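Local coordinates for IclR transcriptional regulator (Thermotoga maritima, PDB 1MKM), which probably binds DNA as a winged helix-turn-helix transcription factor of the IclR family and also binds zinc, at residues E12-I17 with G51-K56; H85-D90 with E241-K246; V131-T136 with K140-F145; Y186-E191 with E227-Y232. All coordinates share one frame; numbering follows the deposited sequence.

Contact 1: E12-I17 with G51-K56; sequences EILDFI and GFVLRK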
# COMPACT_ATOMS: atom_id res chain seq x y z
N GLU B 12 3.96 24.49 -20.56
CA GLU B 12 3.78 25.07 -19.25
C GLU B 12 2.71 24.23 -18.55
O GLU B 12 2.81 23.93 -17.37
CB GLU B 12 3.34 26.53 -19.35
CG GLU B 12 4.51 27.50 -19.47
CD GLU B 12 4.09 28.91 -19.84
OE1 GLU B 12 3.18 29.47 -19.18
OE2 GLU B 12 4.68 29.46 -20.80
N ILE B 13 1.69 23.85 -19.31
CA ILE B 13 0.63 23.02 -18.76
C ILE B 13 1.22 21.66 -18.35
O ILE B 13 0.98 21.17 -17.25
CB ILE B 13 -0.50 22.80 -19.78
CG1 ILE B 13 -1.08 24.15 -20.19
CG2 ILE B 13 -1.56 21.89 -19.20
CD1 ILE B 13 -2.31 24.03 -21.03
N LEU B 14 1.99 21.06 -19.26
CA LEU B 14 2.61 19.77 -19.00
C LEU B 14 3.55 19.86 -17.81
O LEU B 14 3.47 19.04 -16.89
CB LEU B 14 3.36 19.28 -20.24
CG LEU B 14 4.19 17.99 -20.14
CD1 LEU B 14 3.29 16.80 -19.85
CD2 LEU B 14 4.95 17.76 -21.45
N ASP B 15 4.45 20.85 -17.80
CA ASP B 15 5.39 20.99 -16.70
C ASP B 15 4.64 21.02 -15.38
O ASP B 15 5.12 20.52 -14.37
CB ASP B 15 6.23 22.26 -16.84
CG ASP B 15 7.17 22.48 -15.65
OD1 ASP B 15 6.73 23.05 -14.63
OD2 ASP B 15 8.34 22.06 -15.73
N PHE B 16 3.44 21.61 -15.42
CA PHE B 16 2.60 21.73 -14.24
C PHE B 16 2.00 20.41 -13.75
O PHE B 16 1.94 20.16 -12.56
CB PHE B 16 1.47 22.73 -14.50
CG PHE B 16 0.38 22.71 -13.46
CD1 PHE B 16 0.64 23.13 -12.15
CD2 PHE B 16 -0.89 22.23 -13.77
CE1 PHE B 16 -0.35 23.09 -11.17
CE2 PHE B 16 -1.89 22.18 -12.81
CZ PHE B 16 -1.62 22.61 -11.50
N ILE B 17 1.53 19.58 -14.67
CA ILE B 17 0.93 18.31 -14.27
C ILE B 17 1.98 17.39 -13.69
O ILE B 17 1.70 16.61 -12.78
CB ILE B 17 0.21 17.64 -15.48
CG1 ILE B 17 -0.85 18.61 -16.03
CG2 ILE B 17 -0.43 16.33 -15.05
CD1 ILE B 17 -1.56 18.09 -17.25
N GLY B 51 0.55 10.26 -24.77
CA GLY B 51 0.95 9.51 -23.59
C GLY B 51 1.65 10.28 -22.48
O GLY B 51 2.15 9.67 -21.53
N PHE B 52 1.70 11.61 -22.59
CA PHE B 52 2.33 12.44 -21.58
C PHE B 52 1.47 12.53 -20.35
O PHE B 52 1.94 12.81 -19.25
CB PHE B 52 2.59 13.85 -22.12
CG PHE B 52 3.70 13.89 -23.13
CD1 PHE B 52 3.45 13.67 -24.48
CD2 PHE B 52 5.02 14.06 -22.72
CE1 PHE B 52 4.50 13.60 -25.41
CE2 PHE B 52 6.06 14.00 -23.64
CZ PHE B 52 5.80 13.76 -24.99
N VAL B 53 0.18 12.30 -20.55
CA VAL B 53 -0.77 12.35 -19.47
C VAL B 53 -1.70 11.16 -19.52
O VAL B 53 -1.92 10.57 -20.59
CB VAL B 53 -1.56 13.66 -19.54
CG1 VAL B 53 -2.70 13.64 -18.58
CG2 VAL B 53 -0.64 14.82 -19.23
N LEU B 54 -2.25 10.79 -18.37
CA LEU B 54 -3.18 9.66 -18.28
C LEU B 54 -4.51 10.19 -17.79
O LEU B 54 -4.56 10.98 -16.84
CB LEU B 54 -2.65 8.61 -17.30
CG LEU B 54 -3.34 7.24 -17.33
CD1 LEU B 54 -3.27 6.69 -18.75
CD2 LEU B 54 -2.65 6.29 -16.34
N ARG B 55 -5.60 9.79 -18.44
CA ARG B 55 -6.87 10.29 -17.95
C ARG B 55 -7.58 9.22 -17.15
O ARG B 55 -7.72 8.08 -17.59
CB ARG B 55 -7.77 10.80 -19.08
CG ARG B 55 -8.86 11.70 -18.53
CD ARG B 55 -9.72 12.37 -19.58
NE ARG B 55 -10.57 13.40 -18.97
CZ ARG B 55 -11.41 14.18 -19.64
NH1 ARG B 55 -11.53 14.05 -20.96
NH2 ARG B 55 -12.12 15.10 -19.00
N LYS B 56 -8.01 9.62 -15.95
CA LYS B 56 -8.70 8.75 -15.01
C LYS B 56 -10.16 8.49 -15.38
O LYS B 56 -10.76 9.23 -16.17
CB LYS B 56 -8.67 9.36 -13.60
CG LYS B 56 -7.29 9.59 -13.01
CD LYS B 56 -7.41 10.18 -11.60
CE LYS B 56 -6.06 10.27 -10.91
NZ LYS B 56 -6.18 10.58 -9.46

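Contact 2: H85-D90 with E241-K246; sequences HDHLVD and EEISRK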
# COMPACT_ATOMS: atom_id res chain seq x y z
N HIS B 85 26.58 1.30 -13.17
CA HIS B 85 25.47 0.96 -12.29
C HIS B 85 25.67 -0.11 -11.21
O HIS B 85 25.31 0.13 -10.06
CB HIS B 85 24.21 0.59 -13.06
CG HIS B 85 23.02 0.44 -12.17
ND1 HIS B 85 22.47 1.50 -11.49
CD2 HIS B 85 22.34 -0.66 -11.76
CE1 HIS B 85 21.51 1.07 -10.69
NE2 HIS B 85 21.41 -0.24 -10.84
N ASP B 86 26.22 -1.27 -11.56
CA ASP B 86 26.39 -2.31 -10.54
C ASP B 86 27.47 -2.01 -9.52
O ASP B 86 27.34 -2.32 -8.34
CB ASP B 86 26.63 -3.67 -11.20
CG ASP B 86 25.39 -4.19 -11.89
OD1 ASP B 86 24.29 -3.94 -11.38
OD2 ASP B 86 25.51 -4.86 -12.94
N HIS B 87 28.56 -1.39 -9.97
CA HIS B 87 29.61 -1.03 -9.05
C HIS B 87 29.03 -0.06 -8.04
O HIS B 87 29.44 -0.02 -6.89
CB HIS B 87 30.78 -0.40 -9.79
CG HIS B 87 31.50 -1.35 -10.68
ND1 HIS B 87 30.88 -2.01 -11.72
CD2 HIS B 87 32.78 -1.78 -10.68
CE1 HIS B 87 31.75 -2.80 -12.33
NE2 HIS B 87 32.91 -2.68 -11.71
N LEU B 88 28.04 0.71 -8.48
CA LEU B 88 27.39 1.67 -7.61
C LEU B 88 26.55 0.93 -6.58
O LEU B 88 26.61 1.21 -5.39
CB LEU B 88 26.52 2.63 -8.42
CG LEU B 88 27.24 3.41 -9.53
CD1 LEU B 88 26.21 4.23 -10.32
CD2 LEU B 88 28.32 4.34 -8.94
N VAL B 89 25.77 -0.04 -7.05
CA VAL B 89 24.94 -0.83 -6.15
C VAL B 89 25.85 -1.53 -5.14
O VAL B 89 25.52 -1.64 -3.96
CB VAL B 89 24.09 -1.88 -6.92
CG1 VAL B 89 23.22 -2.66 -5.96
CG2 VAL B 89 23.21 -1.19 -7.97
N ASP B 90 27.02 -1.97 -5.60
CA ASP B 90 27.94 -2.64 -4.71
C ASP B 90 28.50 -1.66 -3.67
O ASP B 90 28.57 -1.98 -2.48
CB ASP B 90 29.06 -3.31 -5.51
CG ASP B 90 29.99 -4.18 -4.64
OD1 ASP B 90 29.53 -4.83 -3.68
OD2 ASP B 90 31.19 -4.21 -4.96
N GLU B 241 38.61 3.11 -10.67
CA GLU B 241 39.61 2.48 -11.52
C GLU B 241 38.99 1.44 -12.46
O GLU B 241 39.28 1.42 -13.65
CB GLU B 241 40.70 1.83 -10.66
CG GLU B 241 41.63 0.92 -11.43
CD GLU B 241 42.81 0.46 -10.61
OE1 GLU B 241 42.59 0.06 -9.44
OE2 GLU B 241 43.95 0.50 -11.14
N GLU B 242 38.13 0.58 -11.91
CA GLU B 242 37.49 -0.46 -12.72
C GLU B 242 36.62 0.12 -13.83
O GLU B 242 36.67 -0.34 -14.97
CB GLU B 242 36.63 -1.37 -11.83
CG GLU B 242 35.70 -2.28 -12.61
CD GLU B 242 36.44 -3.34 -13.39
OE1 GLU B 242 37.42 -3.00 -14.08
OE2 GLU B 242 36.04 -4.53 -13.32
N ILE B 243 35.81 1.12 -13.47
CA ILE B 243 34.92 1.79 -14.42
C ILE B 243 35.73 2.53 -15.47
O ILE B 243 35.51 2.36 -16.67
CB ILE B 243 34.01 2.83 -13.72
CG1 ILE B 243 33.13 2.15 -12.67
CG2 ILE B 243 33.14 3.54 -14.75
CD1 ILE B 243 32.51 3.11 -11.67
N SER B 244 36.66 3.36 -15.01
CA SER B 244 37.51 4.13 -15.90
C SER B 244 38.09 3.22 -16.98
O SER B 244 38.12 3.59 -18.15
CB SER B 244 38.64 4.77 -15.10
OG SER B 244 38.11 5.48 -14.00
N ARG B 245 38.54 2.04 -16.57
CA ARG B 245 39.09 1.08 -17.51
C ARG B 245 38.16 0.89 -18.70
O ARG B 245 38.55 1.09 -19.84
CB ARG B 245 39.32 -0.26 -16.81
CG ARG B 245 40.49 -0.25 -15.85
CD ARG B 245 40.59 -1.55 -15.08
NE ARG B 245 41.82 -1.62 -14.30
CZ ARG B 245 42.08 -2.58 -13.42
NH1 ARG B 245 41.21 -3.55 -13.20
NH2 ARG B 245 43.24 -2.57 -12.76
N LYS B 246 36.91 0.51 -18.41
CA LYS B 246 35.91 0.31 -19.46
C LYS B 246 35.85 1.50 -20.42
O LYS B 246 35.59 1.33 -21.61
CB LYS B 246 34.53 0.06 -18.83
CG LYS B 246 34.20 -1.40 -18.56
CD LYS B 246 35.31 -2.11 -17.81
CE LYS B 246 34.90 -3.50 -17.38
NZ LYS B 246 33.89 -3.45 -16.29

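Contact 3: V131-T136 with K140-F145; sequences VDLYST and KSILAF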
# COMPACT_ATOMS: atom_id res chain seq x y z
N VAL B 131 24.56 19.75 -11.16
CA VAL B 131 25.39 20.00 -9.98
C VAL B 131 26.59 20.90 -10.21
O VAL B 131 27.31 20.77 -11.21
CB VAL B 131 25.93 18.70 -9.33
CG1 VAL B 131 24.77 17.86 -8.86
CG2 VAL B 131 26.75 17.94 -10.30
N ASP B 132 26.77 21.83 -9.27
CA ASP B 132 27.87 22.77 -9.30
C ASP B 132 29.14 21.94 -9.14
O ASP B 132 29.25 21.17 -8.19
CB ASP B 132 27.75 23.75 -8.14
CG ASP B 132 26.46 24.53 -8.19
OD1 ASP B 132 26.17 25.14 -9.24
OD2 ASP B 132 25.74 24.54 -7.17
N LEU B 133 30.07 22.08 -10.08
CA LEU B 133 31.31 21.32 -10.04
C LEU B 133 32.32 21.81 -9.01
O LEU B 133 33.42 21.27 -8.92
CB LEU B 133 31.97 21.33 -11.42
CG LEU B 133 31.43 20.36 -12.49
CD1 LEU B 133 32.17 20.58 -13.81
CD2 LEU B 133 31.64 18.93 -12.02
N TYR B 134 31.95 22.80 -8.21
CA TYR B 134 32.89 23.31 -7.22
C TYR B 134 32.50 23.05 -5.77
O TYR B 134 33.38 22.77 -4.95
CB TYR B 134 33.11 24.81 -7.42
CG TYR B 134 31.89 25.66 -7.14
CD1 TYR B 134 30.90 25.85 -8.11
CD2 TYR B 134 31.71 26.27 -5.90
CE1 TYR B 134 29.78 26.63 -7.85
CE2 TYR B 134 30.60 27.04 -5.63
CZ TYR B 134 29.63 27.21 -6.61
OH TYR B 134 28.51 27.96 -6.32
N SER B 135 31.21 23.14 -5.45
CA SER B 135 30.77 22.92 -4.07
C SER B 135 30.47 21.46 -3.76
O SER B 135 30.04 21.13 -2.66
CB SER B 135 29.53 23.77 -3.75
OG SER B 135 28.42 23.34 -4.52
N THR B 136 30.70 20.58 -4.73
CA THR B 136 30.44 19.16 -4.55
C THR B 136 31.72 18.32 -4.72
O THR B 136 32.61 18.69 -5.50
CB THR B 136 29.34 18.71 -5.54
OG1 THR B 136 28.87 17.41 -5.17
CG2 THR B 136 29.89 18.65 -6.95
N LYS B 140 34.48 18.71 -7.65
CA LYS B 140 35.87 19.14 -7.55
C LYS B 140 36.76 17.99 -7.99
O LYS B 140 37.79 18.19 -8.62
CB LYS B 140 36.20 19.56 -6.12
CG LYS B 140 35.39 20.75 -5.65
CD LYS B 140 35.67 21.12 -4.21
CE LYS B 140 35.20 20.03 -3.25
NZ LYS B 140 35.32 20.47 -1.83
N SER B 141 36.35 16.77 -7.66
CA SER B 141 37.10 15.59 -8.05
C SER B 141 37.29 15.63 -9.58
O SER B 141 38.28 15.15 -10.11
CB SER B 141 36.33 14.33 -7.64
OG SER B 141 37.11 13.15 -7.72
N ILE B 142 36.32 16.23 -10.28
CA ILE B 142 36.40 16.33 -11.74
C ILE B 142 37.22 17.56 -12.14
O ILE B 142 37.96 17.53 -13.13
CB ILE B 142 34.99 16.44 -12.39
CG1 ILE B 142 34.25 15.10 -12.24
CG2 ILE B 142 35.11 16.82 -13.86
CD1 ILE B 142 32.81 15.14 -12.70
N LEU B 143 37.08 18.63 -11.37
CA LEU B 143 37.82 19.87 -11.62
C LEU B 143 39.28 19.73 -11.21
O LEU B 143 40.04 20.69 -11.30
CB LEU B 143 37.19 21.02 -10.84
CG LEU B 143 36.17 21.88 -11.59
CD1 LEU B 143 35.67 23.02 -10.70
CD2 LEU B 143 36.84 22.43 -12.85
N ALA B 144 39.65 18.54 -10.75
CA ALA B 144 41.02 18.29 -10.32
C ALA B 144 41.77 17.49 -11.36
O ALA B 144 42.84 16.95 -11.08
CB ALA B 144 41.02 17.54 -8.99
N PHE B 145 41.21 17.40 -12.56
CA PHE B 145 41.86 16.66 -13.64
C PHE B 145 41.55 17.22 -15.02
O PHE B 145 42.00 16.68 -16.03
CB PHE B 145 41.47 15.18 -13.59
CG PHE B 145 42.13 14.42 -12.47
CD1 PHE B 145 41.61 14.46 -11.17
CD2 PHE B 145 43.29 13.69 -12.70
CE1 PHE B 145 42.25 13.80 -10.13
CE2 PHE B 145 43.94 13.02 -11.67
CZ PHE B 145 43.41 13.08 -10.38

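Contact 4: Y186-E191 with E227-Y232; sequences YAVDNE and EKIEEY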
# COMPACT_ATOMS: atom_id res chain seq x y z
N TYR B 186 41.30 12.12 -4.51
CA TYR B 186 39.86 12.22 -4.31
C TYR B 186 39.52 13.54 -3.60
O TYR B 186 40.42 14.26 -3.17
CB TYR B 186 39.34 11.05 -3.46
CG TYR B 186 39.97 10.95 -2.09
CD1 TYR B 186 41.11 10.18 -1.88
CD2 TYR B 186 39.43 11.64 -1.01
CE1 TYR B 186 41.71 10.09 -0.63
CE2 TYR B 186 40.01 11.57 0.25
CZ TYR B 186 41.15 10.79 0.44
OH TYR B 186 41.73 10.71 1.68
N ALA B 187 38.23 13.84 -3.48
CA ALA B 187 37.80 15.06 -2.82
C ALA B 187 36.90 14.81 -1.63
O ALA B 187 36.48 13.67 -1.39
CB ALA B 187 37.09 15.95 -3.80
N VAL B 188 36.61 15.87 -0.89
CA VAL B 188 35.75 15.80 0.27
C VAL B 188 34.91 17.06 0.34
O VAL B 188 35.43 18.16 0.16
CB VAL B 188 36.57 15.69 1.57
CG1 VAL B 188 35.65 15.77 2.77
CG2 VAL B 188 37.37 14.39 1.59
N ASP B 189 33.62 16.90 0.60
CA ASP B 189 32.72 18.04 0.71
C ASP B 189 32.32 18.25 2.16
O ASP B 189 31.33 17.69 2.63
CB ASP B 189 31.45 17.83 -0.14
CG ASP B 189 30.34 18.79 0.24
OD1 ASP B 189 30.67 19.89 0.73
OD2 ASP B 189 29.14 18.48 0.05
N ASN B 190 33.10 19.05 2.87
CA ASN B 190 32.79 19.32 4.26
C ASN B 190 31.66 20.34 4.29
O ASN B 190 31.90 21.52 4.52
CB ASN B 190 34.01 19.86 5.00
CG ASN B 190 33.76 20.04 6.48
OD1 ASN B 190 33.48 19.08 7.20
ND2 ASN B 190 33.86 21.29 6.95
N GLU B 191 30.44 19.87 4.05
CA GLU B 191 29.26 20.72 4.05
C GLU B 191 29.40 21.95 3.17
O GLU B 191 28.83 23.00 3.45
CB GLU B 191 28.92 21.12 5.49
CG GLU B 191 27.71 20.39 6.06
CD GLU B 191 27.75 20.24 7.57
OE1 GLU B 191 28.70 19.60 8.07
OE2 GLU B 191 26.84 20.77 8.26
N GLU B 227 38.67 7.94 9.51
CA GLU B 227 38.70 6.55 9.06
C GLU B 227 37.56 6.24 8.10
O GLU B 227 37.75 5.52 7.12
CB GLU B 227 38.62 5.59 10.26
CG GLU B 227 37.73 6.06 11.38
CD GLU B 227 38.45 7.01 12.32
OE1 GLU B 227 39.34 6.54 13.07
OE2 GLU B 227 38.15 8.22 12.31
N LYS B 228 36.37 6.75 8.38
CA LYS B 228 35.25 6.49 7.49
C LYS B 228 35.67 7.02 6.13
O LYS B 228 35.69 6.28 5.15
CB LYS B 228 33.99 7.19 7.99
CG LYS B 228 32.72 6.35 7.86
CD LYS B 228 32.86 5.01 8.57
CE LYS B 228 31.54 4.25 8.60
NZ LYS B 228 31.64 2.95 9.31
N ILE B 229 36.05 8.30 6.08
CA ILE B 229 36.50 8.91 4.84
C ILE B 229 37.47 7.99 4.10
O ILE B 229 37.26 7.68 2.92
CB ILE B 229 37.19 10.26 5.10
CG1 ILE B 229 36.14 11.33 5.36
CG2 ILE B 229 38.09 10.62 3.93
CD1 ILE B 229 36.69 12.69 5.70
N GLU B 230 38.52 7.57 4.79
CA GLU B 230 39.53 6.68 4.22
C GLU B 230 38.89 5.43 3.63
O GLU B 230 39.30 4.94 2.57
CB GLU B 230 40.54 6.26 5.30
CG GLU B 230 41.70 7.24 5.49
CD GLU B 230 42.75 7.14 4.39
OE1 GLU B 230 43.40 6.08 4.28
OE2 GLU B 230 42.93 8.12 3.63
N GLU B 231 37.87 4.93 4.32
CA GLU B 231 37.15 3.73 3.89
C GLU B 231 36.31 3.98 2.64
O GLU B 231 36.30 3.17 1.71
CB GLU B 231 36.25 3.24 5.02
CG GLU B 231 35.50 1.97 4.70
CD GLU B 231 34.98 1.30 5.95
OE1 GLU B 231 34.22 1.95 6.70
OE2 GLU B 231 35.34 0.13 6.18
N TYR B 232 35.59 5.10 2.64
CA TYR B 232 34.75 5.45 1.50
C TYR B 232 35.61 5.71 0.26
O TYR B 232 35.41 5.07 -0.78
CB TYR B 232 33.88 6.67 1.84
CG TYR B 232 32.90 6.46 2.98
CD1 TYR B 232 32.46 5.19 3.34
CD2 TYR B 232 32.35 7.56 3.68
CE1 TYR B 232 31.49 5.00 4.35
CE2 TYR B 232 31.39 7.38 4.69
CZ TYR B 232 30.96 6.09 5.02
OH TYR B 232 29.97 5.89 5.98

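Contact 1: E12-I17 with G51-K56
Leu14 and Ile17 of helix 6-19 meet Phe52 and Val53 in a buried, apolar contact within the helix-turn-helix domain, the part that probably binds DNA. All four residues touch through side-chain carbons alone. Leu14 uses both of its methyl groups. CD1 of Leu14 sits 3.8 Å from CB of Phe52. Its other branch, CD2 of Leu14, lies 3.9 Å from CD2 of Phe52 and approaches the ring at a slant. The leucine reaches this place with CG anti to the backbone N (chi1 175°), which carries the fork out from the helix and onto the phenylalanine. Ile17 makes a simpler contact one turn on. Its terminal CD1 lies 3.9 Å from CG2 of Val53, and the two side chains cross at about a right angle. CD1 of Leu14 is also 4.4 Å from CG2 of Val53, so this one valine methyl is approached by both helix residues.

The fold is a winged helix-turn-helix. Helices 26-32 and 37-50 follow helix 6-19, and strands 53-55 and 61-63 form the antiparallel wing. The contact therefore ties the first helix to the root of the wing. Gly51 ends helix 37-50 with a Schellman motif. Its positive phi (88°) turns the chain toward strand 53-55. Met44 of helix 37-50 touches both Ile17 and Val53, which extends the same core. Phe11 of the second subunit also packs on Leu14, and its ring meets that of Phe52 with the planes at about 45°.

Contact 2: H85-D90 with E241-K246
His87 of helix 79-93 meets Glu242 and Ile243 of helix 226-246 in a small, partly buried helix-to-helix contact. Van der Waals packing makes up the direct contact. CG of Glu242 comes up obliquely to the NE2-CD2 side of the imidazole, 3.5 Å from CD2 of His87. Its modelled distance to NE2 is doubtfully short. The two side chains cross at about a right angle. Glu242 is bent at chi2 (68°), which swings its carboxylate round so that OE2 comes to the ring edge, 4.0 Å from NE2 of His87. Ring and carboxylate planes are 63° apart. CG1 of Ile243 lies above the ring plane, offset toward the rim, and CD1 of Ile243 is 4.3 Å from CB of His87. Were His87 an alanine, Glu242 CG and the Ile243 side chain would probably lose the ring they pack against, leaving a gap between the helices.

Within segment 241-246 the charged side chains pair along the helix. Arg245 NH2 meets Glu241 OE2 at 3.5 Å. Longer ion pairs join Glu242 to Arg245 and to Lys246, so the four residues form a network. Lys246 NZ stands 4.7 Å from NE2 of His87. It and the nearer Glu242 carboxylate would probably pull the ionisation of His87 in opposite senses.

Asp90 makes a second tie between these helices through its salt bridge to Lys239. Beneath the contact, Leu88 packs on strands 98-105 and 108-115, while Ile243 packs on Ile204 of strand 197-205. Both helices thus lie against the six-stranded antiparallel sheet.

Contact 3: V131-T136 with K140-F145
Leu133 meets Ile142 and Leu143 across the turn, while Lys140 lays its aliphatic chain along the backbone. Leu133 and Ile142 cross obliquely, with CD2 of Leu133 4.0 Å from CD1 of Ile142. CD1 of Leu143 reaches the base of the Leu133 side chain, 4.1 Å from CB of Leu133. The same CD1 of Leu143 lies 3.4 Å from the carbonyl O of Leu133. The lysine chain is bent at chi3 (-67°), and its CG, CD and CE pass by the carbonyls of Tyr134 and Thr136. The backbone N of Lys140 donates to the O of Thr136 at 2.8 Å, with an N-H...O angle of 168°. This is an early bond of helix 137-143. Thr136 holds the N-cap position, but its side chain makes no capping bond.

The lysine ends between acids. Its NZ forms salt bridges to Glu192 and Glu177 and a hydrogen bond to the O of Val188. A methionine in place of Lys140 would probably leave both glutamates without their cation and the Val188 carbonyl without this donor. A bound zinc ion lies about 3 Å from the side chain of Thr136, and Asp189 and Cys199 have been seen to bind zinc in this protein. The buried ammonium group is probably balanced by Glu192 and Glu177. The lysine side chain lies about 5 Å from that of Asp189, so it may also temper the negative charge there.

Contact 4: Y186-E191 with E227-Y232
Tyr186 and Val188 pack on Ile229 where helix 226-246 passes the edge strand 187-190 of the six-stranded antiparallel sheet, in the GAF-related C-terminal domain. The contact is small and near the surface. Ile229 splits its methyl groups between the two partners. CG2 of Ile229 lies 4.3 Å from CE2 of Tyr186 and meets the ring at a slant. CD1 of Ile229 lies 4.4 Å from CG1 of Val188. Farther out, OH of Tyr186 is 3.5 Å from OE2 of Glu230. The glutamate leaves the helix facing away from the strand but is bent at chi2 (-77°), which brings its carboxylate back to the phenol. Ring and carboxylate planes are 57° apart.

Tyr186 has its CG in the crowded position between the backbone N and the carbonyl carbon (chi1 59°), and this sends the ring out toward the helix. Arg184 makes a cation-pi contact with that ring, and Val202 of strand 197-205 also touches the Tyr186 side chain. The strand itself is held by backbone bonds from Ala187 to Gly201 and from Asp189 to Cys199. Asp189 of the zinc site thus lies on the same edge strand as Val188. OD1 of Asp189 accepts bonds from the backbone N of Glu192 and of Asn193. The chain turns here through an inverse gamma turn centred on Asn190, with Glu191 N bonded to Asp189 O at 2.7 Å.

How the contacts relate
Contacts 1 and 3 are buried, contact 2 is partly buried and contact 4 lies at the surface. Contact 1 stands apart in the winged-helix part, its nearest atoms about 17 Å from those of contact 3. The other three belong to the C-terminal domain. Contacts 2 and 4 share helix 226-246; the contact centres are about 19 Å apart. Contacts 3 and 4 touch, chiefly through Lys140 NZ and Val188 O, and both border the zinc site. The chemistry follows the setting: carbon alone in contact 1, charges along an outer helix face in contact 2, buried charge in contact 3, and thin packing with a glutamate rim in contact 4.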